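Local coordinates for protein glutathione transferase lambda1 (Populus trichocarpa, PDB 4PQH) that binds glutathione and acts as a plant Lambda-class thiol-transferase, probably also conjugating glutathione to electrophilic compounds, at residues A[11-16]-A[32-37]; A[21-24]-A[30-33]; A[42-47]-A[175-180]; A[58-61]-A[65-68]; A[79-82]-A[87-90]. All blocks are in the same frame, centred on the assembly; numbering follows the deposited sequence.

Contact 1. Residues A[11-16]-A[32-37]. With GSH (glutathione), chain C.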
# COMPACT_ATOMS: atom_id res chain seq x y z
N PRO A 11 6.43 -9.57 14.22
CA PRO A 11 5.98 -9.69 15.62
C PRO A 11 4.55 -10.23 15.75
O PRO A 11 3.81 -10.26 14.77
CB PRO A 11 6.07 -8.25 16.13
CG PRO A 11 5.88 -7.41 14.93
CD PRO A 11 6.52 -8.16 13.80
N PRO A 12 4.17 -10.66 16.96
CA PRO A 12 2.82 -11.21 17.13
C PRO A 12 1.72 -10.17 17.00
O PRO A 12 1.92 -8.99 17.31
CB PRO A 12 2.84 -11.75 18.56
CG PRO A 12 4.28 -11.91 18.91
CD PRO A 12 4.98 -10.81 18.18
N VAL A 13 0.55 -10.62 16.56
CA VAL A 13 -0.64 -9.77 16.48
C VAL A 13 -1.17 -9.40 17.87
O VAL A 13 -1.36 -10.28 18.72
CB VAL A 13 -1.74 -10.47 15.65
CG1 VAL A 13 -2.94 -9.56 15.49
CG2 VAL A 13 -1.19 -10.89 14.29
N LEU A 14 -1.40 -8.11 18.11
CA LEU A 14 -1.91 -7.64 19.39
C LEU A 14 -3.43 -7.58 19.40
O LEU A 14 -4.06 -7.11 18.44
CB LEU A 14 -1.31 -6.28 19.74
CG LEU A 14 0.22 -6.25 19.81
CD1 LEU A 14 0.74 -4.87 20.18
CD2 LEU A 14 0.73 -7.29 20.79
N THR A 15 -4.04 -8.06 20.48
CA THR A 15 -5.49 -8.16 20.54
C THR A 15 -6.06 -7.32 21.67
O THR A 15 -5.34 -6.55 22.31
CB THR A 15 -5.93 -9.62 20.71
OG1 THR A 15 -5.61 -10.07 22.03
CG2 THR A 15 -5.22 -10.51 19.68
N SER A 16 -7.35 -7.48 21.92
CA SER A 16 -8.00 -6.73 23.00
C SER A 16 -7.41 -7.08 24.36
O SER A 16 -7.54 -6.32 25.31
CB SER A 16 -9.51 -7.01 23.01
OG SER A 16 -9.77 -8.38 23.28
N ILE A 32 -0.34 -1.55 12.01
CA ILE A 32 -0.91 -2.20 10.84
C ILE A 32 -1.86 -3.32 11.23
O ILE A 32 -1.95 -3.72 12.39
CB ILE A 32 0.18 -2.82 9.93
CG1 ILE A 32 0.85 -4.01 10.62
CG2 ILE A 32 1.23 -1.79 9.51
CD1 ILE A 32 1.77 -4.81 9.71
N SER A 33 -2.57 -3.82 10.23
CA SER A 33 -3.15 -5.15 10.27
C SER A 33 -2.43 -5.90 9.17
O SER A 33 -2.20 -5.34 8.10
CB SER A 33 -4.65 -5.09 9.98
OG SER A 33 -5.14 -6.37 9.61
N TYR A 34 -2.05 -7.15 9.43
CA TYR A 34 -1.27 -7.92 8.45
C TYR A 34 -1.98 -8.11 7.11
O TYR A 34 -1.33 -8.37 6.09
CB TYR A 34 -0.86 -9.28 9.03
CG TYR A 34 0.38 -9.25 9.90
CD1 TYR A 34 1.56 -8.66 9.46
CD2 TYR A 34 0.37 -9.83 11.16
CE1 TYR A 34 2.69 -8.65 10.26
CE2 TYR A 34 1.50 -9.81 11.97
CZ TYR A 34 2.66 -9.22 11.51
OH TYR A 34 3.77 -9.21 12.31
N THR A 35 -3.31 -7.99 7.09
CA THR A 35 -4.06 -8.20 5.87
C THR A 35 -4.70 -6.94 5.28
O THR A 35 -5.42 -7.02 4.28
CB THR A 35 -5.17 -9.24 6.07
OG1 THR A 35 -6.02 -8.82 7.14
CG2 THR A 35 -4.57 -10.60 6.39
N CYS A 36 -4.45 -5.78 5.88
CA CYS A 36 -5.03 -4.53 5.38
C CYS A 36 -4.23 -3.98 4.21
O CYS A 36 -3.04 -3.69 4.35
CB CYS A 36 -5.09 -3.49 6.50
SG CYS A 36 -5.67 -1.85 5.96
N PRO A 37 -4.87 -3.79 3.04
CA PRO A 37 -4.09 -3.28 1.90
C PRO A 37 -3.61 -1.83 2.07
O PRO A 37 -2.55 -1.48 1.55
CB PRO A 37 -5.08 -3.37 0.72
CG PRO A 37 -6.45 -3.31 1.37
CD PRO A 37 -6.30 -4.00 2.71
N1 GSH C . -8.28 6.10 4.05
CA1 GSH C . -7.60 5.21 4.97
C1 GSH C . -6.19 5.07 4.47
O11 GSH C . -5.95 5.29 3.26
O12 GSH C . -5.28 4.75 5.25
CB1 GSH C . -8.30 3.86 5.03
CG1 GSH C . -7.80 2.97 6.16
CD1 GSH C . -8.73 1.79 6.34
OE1 GSH C . -9.99 1.81 5.70
N2 GSH C . -8.34 0.76 7.10
CA2 GSH C . -9.32 -0.25 7.47
C2 GSH C . -9.60 -0.23 8.94
O2 GSH C . -8.61 0.19 9.84
CB2 GSH C . -8.86 -1.65 7.12
SG2 GSH C . -8.92 -2.04 5.35
N3 GSH C . -10.80 -0.62 9.36
CA3 GSH C . -11.08 -0.68 10.78
C3 GSH C . -12.28 0.14 11.16
O31 GSH C . -12.73 0.10 12.32
O32 GSH C . -12.84 0.88 10.32
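Tyr-34 and Pro-11 form a hydrogen-bonded surface contact between the N-terminal extended segment and the turn after strand 28-32. Tyr-34 OH donates to Pro-11 O at 2.7 Å. The bond falls on a carbonyl lone pair, with a C=O...donor angle of 137°. Pro-11 O also lies in the plane of the phenol ring, at its edge. Val-13 packs at the same edge, with CG2 3.7 Å from Tyr-34 CD2. Tyr-34 CG stands anti to its own carbonyl carbon, chi1 -82°, and this carries the ring out from the turn to residues 11-13. A phenylalanine in its place would keep the ring edge, but Pro-11 O would probably be left without this donor. The turn itself is type I, closed by Cys-36 N to Ser-33 O. It leads to the glutathione site. Cys-36 SG lies 3.3 Å from GSH SG2, too far for a disulfide, although covalent attachment at this cysteine has been seen. Cys-36 is the N-cap of helix 37-48, whose Trp-43 packs on Tyr-34. On strand 55-59, Pro-59 touches both Pro-11 and Tyr-34.

Contact 2. Residues A[21-24]-A[30-33]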
# COMPACT_ATOMS: atom_id res chain seq x y z
N PRO A 21 1.78 -0.82 24.10
CA PRO A 21 3.20 -0.52 23.88
C PRO A 21 3.51 0.85 24.48
O PRO A 21 2.59 1.56 24.87
CB PRO A 21 3.31 -0.46 22.34
CG PRO A 21 2.02 -1.02 21.82
CD PRO A 21 1.01 -0.70 22.86
N PRO A 22 4.80 1.16 24.63
CA PRO A 22 5.13 2.53 24.97
C PRO A 22 4.61 3.41 23.85
O PRO A 22 4.70 3.03 22.69
CB PRO A 22 6.66 2.54 24.97
CG PRO A 22 7.05 1.12 25.20
CD PRO A 22 6.00 0.30 24.52
N VAL A 23 4.03 4.54 24.20
CA VAL A 23 3.70 5.55 23.20
C VAL A 23 4.53 6.80 23.40
O VAL A 23 4.65 7.31 24.51
CB VAL A 23 2.20 5.89 23.20
CG1 VAL A 23 1.90 6.98 22.17
CG2 VAL A 23 1.38 4.64 22.91
N PHE A 24 5.13 7.28 22.31
CA PHE A 24 5.99 8.46 22.32
C PHE A 24 7.24 8.30 23.17
O PHE A 24 7.66 9.24 23.85
CB PHE A 24 5.20 9.72 22.74
CG PHE A 24 4.17 10.15 21.74
CD1 PHE A 24 4.19 9.67 20.44
CD2 PHE A 24 3.18 11.05 22.10
CE1 PHE A 24 3.23 10.08 19.52
CE2 PHE A 24 2.22 11.46 21.18
CZ PHE A 24 2.25 10.97 19.89
N LEU A 30 4.89 1.62 13.28
CA LEU A 30 3.90 1.59 12.22
C LEU A 30 2.80 0.61 12.61
O LEU A 30 3.03 -0.60 12.66
CB LEU A 30 4.56 1.16 10.91
CG LEU A 30 3.62 0.90 9.74
CD1 LEU A 30 2.81 2.14 9.38
CD2 LEU A 30 4.39 0.38 8.53
N TYR A 31 1.62 1.14 12.89
CA TYR A 31 0.50 0.29 13.31
C TYR A 31 -0.23 -0.23 12.09
O TYR A 31 -0.67 0.54 11.24
CB TYR A 31 -0.44 1.05 14.24
CG TYR A 31 0.22 1.46 15.53
CD1 TYR A 31 1.01 2.61 15.59
CD2 TYR A 31 0.10 0.69 16.68
CE1 TYR A 31 1.64 2.99 16.75
CE2 TYR A 31 0.73 1.07 17.87
CZ TYR A 31 1.49 2.22 17.89
OH TYR A 31 2.14 2.62 19.04
N ILE A 32 -0.34 -1.55 12.01
CA ILE A 32 -0.91 -2.20 10.84
C ILE A 32 -1.86 -3.32 11.23
O ILE A 32 -1.95 -3.72 12.39
CB ILE A 32 0.18 -2.82 9.93
CG1 ILE A 32 0.85 -4.01 10.62
CG2 ILE A 32 1.23 -1.79 9.51
CD1 ILE A 32 1.77 -4.81 9.71
N SER A 33 -2.57 -3.82 10.23
CA SER A 33 -3.15 -5.15 10.27
C SER A 33 -2.43 -5.90 9.17
O SER A 33 -2.20 -5.34 8.10
CB SER A 33 -4.65 -5.09 9.98
OG SER A 33 -5.14 -6.37 9.61
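Tyr-31 points its phenol end at the loop 21-24, which comes no closer than loose van der Waals range. The nearest side-chain atom is Val-23 CG2, 4.4 Å from Tyr-31 OH. This methyl lies beyond the hydroxyl and well off the ring plane. Pro-22 O is almost straight ahead of the C-O bond, 4.5 Å from Tyr-31 OH. Pro-22 is modelled in two conformers, so little rests on that distance. Pro-21 sits off the CE2 side of the phenol, with its CG 4.6 Å from Tyr-31 OH. Three consecutive residues thus bend round the end of one side chain without binding it directly.

Val-23 divides its two methyls. CG1 is anti to the backbone N, chi1 178°, and lies over one face of the Phe-24 ring, 3.9 Å above the plane and offset toward the rim. CG2 is left to face the tyrosine. The polar link runs through Glu-83 of strand 81-84. Its OE1 is hydrogen-bonded to Tyr-31 OH and its OE2 to Phe-24 N. One carboxylate therefore ties the loop to the buried phenol.

Tyr-31 belongs to strand 28-32, an inner strand of the thioredoxin-like sheet, paired with strands 55-59 and 81-84. Its ring packs on Trp-68 and Val-73 of helix 67-73, which also touches Pro-21 and Val-23. The neighbouring Leu-30 and Ile-32 pack instead on helix 37-48, across the sheet.

Contact 3. Residues A[42-47]-A[175-180]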
# COMPACT_ATOMS: atom_id res chain seq x y z
N VAL A 42 2.09 1.14 3.29
CA VAL A 42 3.07 1.80 4.14
C VAL A 42 4.18 0.83 4.54
O VAL A 42 5.36 1.18 4.60
CB VAL A 42 2.39 2.43 5.38
CG1 VAL A 42 3.36 3.35 6.09
CG2 VAL A 42 1.15 3.22 4.96
N TRP A 43 3.79 -0.42 4.78
CA TRP A 43 4.73 -1.48 5.08
C TRP A 43 5.70 -1.68 3.90
O TRP A 43 6.92 -1.82 4.10
CB TRP A 43 3.93 -2.75 5.38
CG TRP A 43 4.71 -3.96 5.76
CD1 TRP A 43 6.06 -4.08 5.95
CD2 TRP A 43 4.16 -5.26 6.01
NE1 TRP A 43 6.38 -5.37 6.31
CE2 TRP A 43 5.23 -6.11 6.34
CE3 TRP A 43 2.86 -5.77 5.99
CZ2 TRP A 43 5.03 -7.47 6.64
CZ3 TRP A 43 2.67 -7.12 6.28
CH2 TRP A 43 3.75 -7.94 6.60
N ILE A 44 5.18 -1.70 2.68
CA ILE A 44 6.02 -1.80 1.48
C ILE A 44 6.99 -0.63 1.42
O ILE A 44 8.17 -0.81 1.11
CB ILE A 44 5.19 -1.83 0.18
CG1 ILE A 44 4.31 -3.08 0.11
CG2 ILE A 44 6.14 -1.79 -1.03
CD1 ILE A 44 3.15 -2.92 -0.85
N THR A 45 6.51 0.58 1.71
CA THR A 45 7.37 1.76 1.67
C THR A 45 8.54 1.64 2.65
O THR A 45 9.70 1.86 2.28
CB THR A 45 6.57 3.05 1.93
OG1 THR A 45 5.54 3.15 0.93
CG2 THR A 45 7.47 4.27 1.82
N ARG A 46 8.24 1.25 3.88
CA ARG A 46 9.25 0.94 4.88
C ARG A 46 10.30 -0.03 4.36
O ARG A 46 11.50 0.24 4.43
CB ARG A 46 8.56 0.37 6.12
CG ARG A 46 9.45 -0.40 7.11
CD ARG A 46 8.54 -1.15 8.09
NE ARG A 46 9.20 -1.81 9.20
CZ ARG A 46 9.50 -3.11 9.24
NH1 ARG A 46 9.24 -3.89 8.19
NH2 ARG A 46 10.06 -3.64 10.31
N ASN A 47 9.86 -1.15 3.79
CA ASN A 47 10.80 -2.16 3.34
C ASN A 47 11.63 -1.69 2.16
O ASN A 47 12.83 -1.95 2.11
CB ASN A 47 10.07 -3.43 2.94
CG ASN A 47 9.47 -4.18 4.12
OD1 ASN A 47 9.53 -3.72 5.27
ND2 ASN A 47 8.89 -5.33 3.84
N TYR A 175 -0.63 1.20 -5.58
CA TYR A 175 -1.51 0.26 -6.28
C TYR A 175 -1.26 -1.21 -5.99
O TYR A 175 -2.18 -2.02 -6.09
CB TYR A 175 -1.46 0.51 -7.79
CG TYR A 175 -2.29 1.68 -8.23
CD1 TYR A 175 -3.62 1.51 -8.55
CD2 TYR A 175 -1.77 2.98 -8.28
CE1 TYR A 175 -4.41 2.56 -8.93
CE2 TYR A 175 -2.55 4.05 -8.66
CZ TYR A 175 -3.87 3.83 -8.99
OH TYR A 175 -4.68 4.88 -9.37
N ALA A 176 -0.02 -1.57 -5.64
CA ALA A 176 0.33 -2.98 -5.46
C ALA A 176 -0.60 -3.80 -4.54
O ALA A 176 -1.01 -4.88 -4.92
CB ALA A 176 1.81 -3.16 -5.06
N PRO A 177 -0.96 -3.28 -3.34
CA PRO A 177 -1.83 -4.10 -2.49
C PRO A 177 -3.22 -4.33 -3.07
O PRO A 177 -3.85 -5.36 -2.81
CB PRO A 177 -1.95 -3.26 -1.21
CG PRO A 177 -0.65 -2.46 -1.19
CD PRO A 177 -0.51 -2.07 -2.63
N PHE A 178 -3.70 -3.38 -3.85
CA PHE A 178 -5.02 -3.50 -4.44
C PHE A 178 -5.05 -4.39 -5.67
O PHE A 178 -5.93 -5.25 -5.79
CB PHE A 178 -5.61 -2.11 -4.64
CG PHE A 178 -5.87 -1.42 -3.34
CD1 PHE A 178 -7.03 -1.67 -2.64
CD2 PHE A 178 -4.90 -0.60 -2.78
CE1 PHE A 178 -7.26 -1.08 -1.42
CE2 PHE A 178 -5.13 -0.01 -1.55
CZ PHE A 178 -6.32 -0.25 -0.87
N ILE A 179 -4.05 -4.27 -6.54
CA ILE A 179 -3.95 -5.19 -7.67
C ILE A 179 -3.70 -6.62 -7.17
O ILE A 179 -4.25 -7.58 -7.70
CB ILE A 179 -2.90 -4.70 -8.68
CG1 ILE A 179 -3.39 -3.38 -9.30
CG2 ILE A 179 -2.66 -5.76 -9.75
CD1 ILE A 179 -2.42 -2.75 -10.28
N GLU A 180 -2.92 -6.75 -6.10
CA GLU A 180 -2.64 -8.04 -5.47
C GLU A 180 -3.93 -8.75 -5.06
O GLU A 180 -4.02 -9.97 -5.16
CB GLU A 180 -1.75 -7.83 -4.24
CG GLU A 180 -1.52 -9.05 -3.38
CD GLU A 180 -0.69 -8.75 -2.15
OE1 GLU A 180 0.30 -7.99 -2.27
OE2 GLU A 180 -1.00 -9.26 -1.06
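Ile-44 and Pro-177 meet at the interface between the two domains of the GST fold. Ile-44 is on helix 37-48 of the thioredoxin-like N-terminal domain. Pro-177 is on helix 170-190 of the all-helical C-terminal domain. The contact is small, apolar and buried, and its centre lies about 3 Å from the centre of the chain.

One methyl does the touching on the first helix. Ile-44 CD1 comes to 3.8 Å from Pro-177 CG. The two side chains reach toward each other, tip to tip. The closest CA atoms of the two segments, Ile-44 CA and Ala-176 CA, are 9.1 Å apart. Ile-44 CG1 is anti to the carbonyl carbon, chi1 -64°, and the extended chi2 of 159° pushes CD1 on toward the other helix. Ala-176 adds a lighter touch, its CB 4.4 Å from Ile-44 CD1.

Pro-177 has no N-H to give to the preceding turn. The helix is kinked here. Pro-177 also packs on Pro-37 and Gln-40, so it meets helix 37-48 near its start as well. Polar links lie beside this apolar patch: Glu-180 OE1 is hydrogen-bonded to Gln-40 NE2 and to Tyr-214 OH. Away from the interface, Arg-46 is held by Glu-8 and by Ile-55 O. Its NH1 makes a weak bond of 2.9 Å to Asn-47 OD1, bent to 126°.

Contact 4. Residues A[58-61]-A[65-68]. With GSH (glutathione), chain C.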
# COMPACT_ATOMS: atom_id res chain seq x y z
N VAL A 58 3.72 -2.80 14.46
CA VAL A 58 2.78 -3.15 15.53
C VAL A 58 1.48 -3.62 14.90
O VAL A 58 0.60 -2.82 14.57
CB VAL A 58 2.51 -1.96 16.48
CG1 VAL A 58 1.59 -2.40 17.62
CG2 VAL A 58 3.81 -1.43 17.05
N PRO A 59 1.35 -4.94 14.71
CA PRO A 59 0.14 -5.49 14.09
C PRO A 59 -0.96 -5.69 15.12
O PRO A 59 -0.72 -6.19 16.22
CB PRO A 59 0.61 -6.83 13.53
CG PRO A 59 1.75 -7.22 14.41
CD PRO A 59 2.39 -5.97 14.92
N ILE A 60 -2.17 -5.27 14.74
CA ILE A 60 -3.33 -5.47 15.60
C ILE A 60 -4.38 -6.27 14.86
O ILE A 60 -4.38 -6.36 13.63
CB ILE A 60 -3.91 -4.12 16.12
CG1 ILE A 60 -4.49 -3.29 14.97
CG2 ILE A 60 -2.85 -3.33 16.89
CD1 ILE A 60 -5.18 -2.02 15.43
N ASP A 61 -5.28 -6.88 15.63
CA ASP A 61 -6.36 -7.71 15.10
C ASP A 61 -7.59 -6.83 15.06
O ASP A 61 -8.12 -6.47 16.10
CB ASP A 61 -6.58 -8.88 16.06
CG ASP A 61 -7.65 -9.85 15.59
OD1 ASP A 61 -8.46 -9.52 14.70
OD2 ASP A 61 -7.68 -10.98 16.14
N ARG A 65 -9.67 -5.97 18.63
CA ARG A 65 -8.60 -4.98 18.74
C ARG A 65 -8.44 -4.39 20.13
O ARG A 65 -9.40 -4.30 20.89
CB ARG A 65 -8.74 -3.89 17.66
CG ARG A 65 -9.55 -2.68 18.06
CD ARG A 65 -9.71 -1.74 16.88
NE ARG A 65 -10.50 -2.37 15.82
CZ ARG A 65 -10.97 -1.73 14.75
NH1 ARG A 65 -10.72 -0.43 14.59
NH2 ARG A 65 -11.68 -2.38 13.85
N PRO A 66 -7.20 -4.02 20.46
CA PRO A 66 -6.92 -3.38 21.75
C PRO A 66 -7.59 -2.02 21.86
O PRO A 66 -7.48 -1.19 20.95
CB PRO A 66 -5.40 -3.22 21.71
CG PRO A 66 -5.03 -3.26 20.28
CD PRO A 66 -5.98 -4.21 19.66
N ALA A 67 -8.28 -1.81 22.97
CA ALA A 67 -8.94 -0.53 23.23
C ALA A 67 -7.92 0.59 23.33
O ALA A 67 -8.23 1.75 23.03
CB ALA A 67 -9.77 -0.61 24.50
N TRP A 68 -6.70 0.26 23.74
CA TRP A 68 -5.65 1.27 23.87
C TRP A 68 -5.25 1.91 22.54
O TRP A 68 -4.63 2.96 22.53
CB TRP A 68 -4.41 0.74 24.62
CG TRP A 68 -3.77 -0.52 24.06
CD1 TRP A 68 -3.79 -1.76 24.62
CD2 TRP A 68 -2.99 -0.64 22.85
NE1 TRP A 68 -3.09 -2.65 23.84
CE2 TRP A 68 -2.58 -1.99 22.75
CE3 TRP A 68 -2.59 0.25 21.85
CZ2 TRP A 68 -1.83 -2.47 21.69
CZ3 TRP A 68 -1.83 -0.22 20.79
CH2 TRP A 68 -1.46 -1.57 20.72
N1 GSH C . -8.28 6.10 4.05
CA1 GSH C . -7.60 5.21 4.97
C1 GSH C . -6.19 5.07 4.47
O11 GSH C . -5.95 5.29 3.26
O12 GSH C . -5.28 4.75 5.25
CB1 GSH C . -8.30 3.86 5.03
CG1 GSH C . -7.80 2.97 6.16
CD1 GSH C . -8.73 1.79 6.34
OE1 GSH C . -9.99 1.81 5.70
N2 GSH C . -8.34 0.76 7.10
CA2 GSH C . -9.32 -0.25 7.47
C2 GSH C . -9.60 -0.23 8.94
O2 GSH C . -8.61 0.19 9.84
CB2 GSH C . -8.86 -1.65 7.12
SG2 GSH C . -8.92 -2.04 5.35
N3 GSH C . -10.80 -0.62 9.36
CA3 GSH C . -11.08 -0.68 10.78
C3 GSH C . -12.28 0.14 11.16
O31 GSH C . -12.73 0.10 12.32
O32 GSH C . -12.84 0.88 10.32
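Ile-60 has chi1 at 66°, which wedges CG1 between the backbone N and the carbonyl carbon and turns CG2 toward residues 66-68. Ile-60 CG2 lies 4.0 Å from Pro-66 CG. It also approaches Trp-68 CH2 at 4.4 Å. Val-58 CG1 meets the same ring at its edge. Within the second segment, Pro-66 CB lies over one face of the indole, toward the rim. These side chains join the end of strand 55-59 to the start of helix 67-73 in the thioredoxin-like domain. Where the connection turns, Asp-61 O and Arg-65 N are 3.0 Å apart, but the angle is too poor for a hydrogen bond.

The Arg-65 chain is bent at chi3, 65°, and runs to glutathione. NH1 and NH2 each bond GSH O31 at 3.1 Å, with N-H...O angles near 144°. O31 lies at the guanidinium edge, near its plane. Asn-77 OD1 takes a second bond from NH1, and Leu-62 O one from NH2; both would limit rotation of the group. A leucine here would remove the guanidinium, and the glycyl carboxylate of glutathione would probably lose its charge partner. Two N-H groups on one carboxylate oxygen are consistent with recognition of that end by both charge and direction.

Contact 5. Residues A[79-82]-A[87-90]. With GSH (glutathione), chain C.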
# COMPACT_ATOMS: atom_id res chain seq x y z
N VAL A 79 -6.29 1.48 10.75
CA VAL A 79 -4.89 1.27 10.35
C VAL A 79 -4.75 1.59 8.86
O VAL A 79 -5.70 1.41 8.11
CB VAL A 79 -4.40 -0.17 10.62
CG1 VAL A 79 -4.30 -0.42 12.12
CG2 VAL A 79 -5.31 -1.20 9.94
N PRO A 80 -3.57 2.07 8.43
CA PRO A 80 -2.35 2.29 9.21
C PRO A 80 -2.31 3.63 9.92
O PRO A 80 -3.00 4.58 9.54
CB PRO A 80 -1.26 2.29 8.13
CG PRO A 80 -1.95 2.86 6.94
CD PRO A 80 -3.36 2.31 6.99
N SER A 81 -1.47 3.70 10.95
CA SER A 81 -1.05 4.96 11.52
C SER A 81 0.44 4.86 11.84
O SER A 81 0.96 3.76 12.06
CB SER A 81 -1.88 5.33 12.75
OG SER A 81 -1.62 4.47 13.84
N LEU A 82 1.11 6.00 11.84
CA LEU A 82 2.54 6.06 12.06
C LEU A 82 2.83 6.96 13.24
O LEU A 82 2.44 8.13 13.24
CB LEU A 82 3.26 6.59 10.82
CG LEU A 82 4.78 6.69 10.93
CD1 LEU A 82 5.41 5.30 10.97
CD2 LEU A 82 5.35 7.51 9.79
N GLU A 87 4.19 12.49 17.15
CA GLU A 87 2.95 12.70 16.42
C GLU A 87 2.52 11.35 15.88
O GLU A 87 3.35 10.56 15.44
CB GLU A 87 3.15 13.70 15.28
CG GLU A 87 1.87 14.05 14.51
CD GLU A 87 2.11 15.03 13.37
OE1 GLU A 87 3.17 15.69 13.35
OE2 GLU A 87 1.22 15.14 12.49
N VAL A 88 1.22 11.06 15.95
CA VAL A 88 0.67 9.91 15.26
C VAL A 88 -0.12 10.43 14.08
O VAL A 88 -0.98 11.30 14.23
CB VAL A 88 -0.22 9.04 16.16
CG1 VAL A 88 -0.78 7.88 15.36
CG2 VAL A 88 0.57 8.53 17.36
N LYS A 89 0.19 9.91 12.90
CA LYS A 89 -0.42 10.37 11.67
C LYS A 89 -1.06 9.20 10.96
O LYS A 89 -0.55 8.08 11.01
CB LYS A 89 0.65 10.97 10.75
CG LYS A 89 1.64 11.87 11.46
CD LYS A 89 3.02 11.73 10.86
CE LYS A 89 2.95 11.85 9.35
NZ LYS A 89 2.36 13.16 8.93
N GLY A 90 -2.18 9.45 10.28
CA GLY A 90 -2.84 8.42 9.51
C GLY A 90 -2.88 8.74 8.03
O GLY A 90 -2.20 9.66 7.57
N1 GSH C . -8.28 6.10 4.05
CA1 GSH C . -7.60 5.21 4.97
C1 GSH C . -6.19 5.07 4.47
O11 GSH C . -5.95 5.29 3.26
O12 GSH C . -5.28 4.75 5.25
CB1 GSH C . -8.30 3.86 5.03
CG1 GSH C . -7.80 2.97 6.16
CD1 GSH C . -8.73 1.79 6.34
OE1 GSH C . -9.99 1.81 5.70
N2 GSH C . -8.34 0.76 7.10
CA2 GSH C . -9.32 -0.25 7.47
C2 GSH C . -9.60 -0.23 8.94
O2 GSH C . -8.61 0.19 9.84
CB2 GSH C . -8.86 -1.65 7.12
SG2 GSH C . -8.92 -2.04 5.35
N3 GSH C . -10.80 -0.62 9.36
CA3 GSH C . -11.08 -0.68 10.78
C3 GSH C . -12.28 0.14 11.16
O31 GSH C . -12.73 0.10 12.32
O32 GSH C . -12.84 0.88 10.32
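Leu-82 N reaches the carbonyl of Lys-89 in the carbonyl plane, 2.8 Å from Lys-89 O. The return bond is less flat: Lys-89 N lies 2.9 Å from Leu-82 O and is tilted 26° from that carbonyl plane. Each of these oxygens has a CA-H neighbour as well. Ser-81 CA is 3.2 Å from Lys-89 O, and Val-88 CA is 3.2 Å from Leu-82 O. Leu-82 and Lys-89 are thus a hydrogen-bonded antiparallel pair in the beta hairpin of strands 81-84 and 87-90, at one margin of the thioredoxin-like sheet. Their side chains share a face and pack on helix 92-102, where Lys-89 makes a cation-pi contact with Tyr-98. On the other face, Val-88 CG1 rests 3.8 Å from Ser-81 CB. Ser-81 OG is tucked between its backbone N and carbonyl carbon, chi1 68°, and is hydrogen-bonded to Tyr-69 OH. Just before the strand comes the cis-proline of this fold, Pro-80. Val-79 ahead of it pairs with the cysteinyl part of glutathione like an antiparallel strand. Val-79 N donates to GSH O2 at 2.8 Å, and GSH N2 donates to Val-79 O at 2.9 Å.

How the contacts relate
Contacts 1, 2, 4 and 5 cluster round the thioredoxin-like sheet, with centres 7 to 14 Å apart. Contacts 1 and 2 share Ile-32 and Ser-33, at the end of the inner strand 28-32, and both close before contact 3 opens. That strand pairs with strand 55-59 of contact 4 and with strand 81-84 of contact 5. Contact 3 is set apart, 15 to 21 Å from the others between centres. It joins segments 128 residues apart, one in each domain. Contact 4 and then contact 5 fall within that span. Contacts 1, 4 and 5 each bring residues to glutathione: the cysteine, the arginine, and the backbone beside the cis-proline. Three connections of one sheet therefore contribute to the site, and the domain interface lies close to it.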